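Nucleoporin nup120 (Schizosaccharomyces pombe, PDB 4GQ2) serves as a structural constituent of the nuclear pore complex, whose nucleoporins can also dock transiently associated nuclear transport factors. Local coordinates at residues 727-730 and 731-735. Residues are numbered along the deposited sequence; the frame is centred on the assembly and turned at random.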
loop_
_atom_site.group_PDB
_atom_site.type_symbol
_atom_site.label_atom_id
_atom_site.label_comp_id
_atom_site.label_asym_id
_atom_site.label_seq_id
_atom_site.Cartn_x
_atom_site.Cartn_y
_atom_site.Cartn_z
ATOM N N GLU A 727 -17.911 11.528 -6.364
ATOM C CA GLU A 727 -17.323 11.933 -5.104
ATOM C C GLU A 727 -17.009 10.714 -4.244
ATOM O O GLU A 727 -15.953 10.649 -3.617
ATOM C CB GLU A 727 -18.232 12.904 -4.367
ATOM C CG GLU A 727 -17.530 13.601 -3.214
ATOM C CD GLU A 727 -16.166 14.161 -3.594
ATOM O OE1 GLU A 727 -16.115 15.075 -4.453
ATOM O OE2 GLU A 727 -15.147 13.690 -3.028
ATOM N N ASP A 728 -17.932 9.754 -4.225
ATOM C CA ASP A 728 -17.706 8.472 -3.585
ATOM C C ASP A 728 -16.474 7.784 -4.199
ATOM O O ASP A 728 -15.549 7.377 -3.483
ATOM C CB ASP A 728 -18.945 7.588 -3.759
ATOM C CG ASP A 728 -20.091 7.986 -2.839
ATOM O OD1 ASP A 728 -19.895 8.841 -1.951
ATOM O OD2 ASP A 728 -21.193 7.424 -2.999
ATOM N N TRP A 729 -16.468 7.673 -5.529
ATOM C CA TRP A 729 -15.362 7.060 -6.251
ATOM C C TRP A 729 -14.063 7.655 -5.824
ATOM O O TRP A 729 -13.112 6.926 -5.545
ATOM C CB TRP A 729 -15.525 7.195 -7.762
ATOM C CG TRP A 729 -14.510 6.362 -8.492
ATOM C CD1 TRP A 729 -14.625 5.027 -8.875
ATOM C CD2 TRP A 729 -13.159 6.771 -8.914
ATOM N NE1 TRP A 729 -13.472 4.592 -9.497
ATOM C CE2 TRP A 729 -12.550 5.586 -9.549
ATOM C CE3 TRP A 729 -12.413 7.949 -8.820
ATOM C CZ2 TRP A 729 -11.253 5.607 -10.067
ATOM C CZ3 TRP A 729 -11.110 7.960 -9.351
ATOM C CH2 TRP A 729 -10.547 6.815 -9.957
ATOM N N ARG A 730 -14.021 8.984 -5.753
ATOM C CA ARG A 730 -12.806 9.704 -5.399
ATOM C C ARG A 730 -12.270 9.261 -4.054
ATOM O O ARG A 730 -11.112 8.881 -3.952
ATOM C CB ARG A 730 -13.042 11.216 -5.386
ATOM C CG ARG A 730 -11.784 12.009 -5.094
ATOM C CD ARG A 730 -12.024 13.503 -5.222
ATOM N NE ARG A 730 -12.513 14.025 -3.963
ATOM C CZ ARG A 730 -11.810 14.752 -3.106
ATOM N NH1 ARG A 730 -10.563 15.111 -3.362
ATOM N NH2 ARG A 730 -12.390 15.137 -1.988
ATOM N N LEU A 731 -13.118 9.307 -3.030
ATOM C CA LEU A 731 -12.684 9.041 -1.665
ATOM C C LEU A 731 -12.289 7.597 -1.497
ATOM O O LEU A 731 -11.293 7.288 -0.847
ATOM C CB LEU A 731 -13.774 9.418 -0.661
ATOM C CG LEU A 731 -14.095 10.916 -0.577
ATOM C CD1 LEU A 731 -14.969 11.196 0.632
ATOM C CD2 LEU A 731 -12.820 11.744 -0.500
ATOM N N VAL A 732 -13.067 6.717 -2.110
ATOM C CA VAL A 732 -12.785 5.292 -2.087
ATOM C C VAL A 732 -11.452 4.966 -2.783
ATOM O O VAL A 732 -10.600 4.289 -2.204
ATOM C CB VAL A 732 -13.980 4.495 -2.662
ATOM C CG1 VAL A 732 -13.584 3.071 -2.998
ATOM C CG2 VAL A 732 -15.141 4.511 -1.665
ATOM N N SER A 733 -11.263 5.475 -4.000
ATOM C CA SER A 733 -10.036 5.229 -4.768
ATOM C C SER A 733 -8.825 5.861 -4.102
ATOM O O SER A 733 -7.745 5.286 -4.107
ATOM C CB SER A 733 -10.172 5.717 -6.217
ATOM O OG SER A 733 -11.276 5.089 -6.859
ATOM N N PHE A 734 -9.012 7.041 -3.521
ATOM C CA PHE A 734 -7.988 7.662 -2.691
ATOM C C PHE A 734 -7.510 6.718 -1.574
ATOM O O PHE A 734 -6.315 6.408 -1.470
ATOM C CB PHE A 734 -8.506 8.993 -2.144
ATOM C CG PHE A 734 -7.710 9.545 -1.003
ATOM C CD1 PHE A 734 -6.467 10.122 -1.219
ATOM C CD2 PHE A 734 -8.234 9.536 0.294
ATOM C CE1 PHE A 734 -5.739 10.653 -0.161
ATOM C CE2 PHE A 734 -7.511 10.059 1.355
ATOM C CZ PHE A 734 -6.259 10.615 1.128
ATOM N N LEU A 735 -8.444 6.229 -0.768
ATOM C CA LEU A 735 -8.098 5.297 0.306
ATOM C C LEU A 735 -7.490 3.972 -0.169
ATOM O O LEU A 735 -6.621 3.414 0.504
ATOM C CB LEU A 735 -9.287 5.052 1.233
ATOM C CG LEU A 735 -9.700 6.288 2.047
ATOM C CD1 LEU A 735 -11.055 6.067 2.690
ATOM C CD2 LEU A 735 -8.660 6.646 3.104
#
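Ser-733 sits over one face of the Trp-729 indole, an instance of i to i+4 side-chain pairing along α-helix 719-739. Its CB makes a CH-pi contact 3.8 Å from the centroid of the six-membered ring, almost on the ring normal; its OG, 3.0 Å from Trp-729 CE2, is hydrogen-bonded to Gln-690 OE1. The same spacing lets Ser-733 N donate to Trp-729 O (2.8 Å). The indole stands beside its own carbonyl carbon, with CG turned anti to the backbone N (chi1 -170°), which brings the ring up against the next turn. Its NE1 donates a hydrogen bond to Glu-694 OE2 of helix 672-703, while the Trp-729 side chain also packs against Leu-600 and Val-604 of helix 590-605. With an alanine in place of Trp-729, Glu-694 is likely to lose the indole N-H donor and Ser-733 CB its aromatic face, with a gap where the indole packs on both helices.

On another side of the helix the Arg-730 guanidinium is met at its edge, in plane, by Glu-727 OE2, a salt bridge in which NE and NH2 converge side-on on this one oxygen; the NE bond is the shorter and straighter, 2.8 Å at 169°, and uses the syn lone pair. NH2 also forms a salt bridge to Asp-811, so the arginine ties two acids together. Leu-731 crosses both side chains at a slant, its CD2 3.7 Å from Arg-730 NH2 and its CG 3.8 Å from Glu-727 OE2.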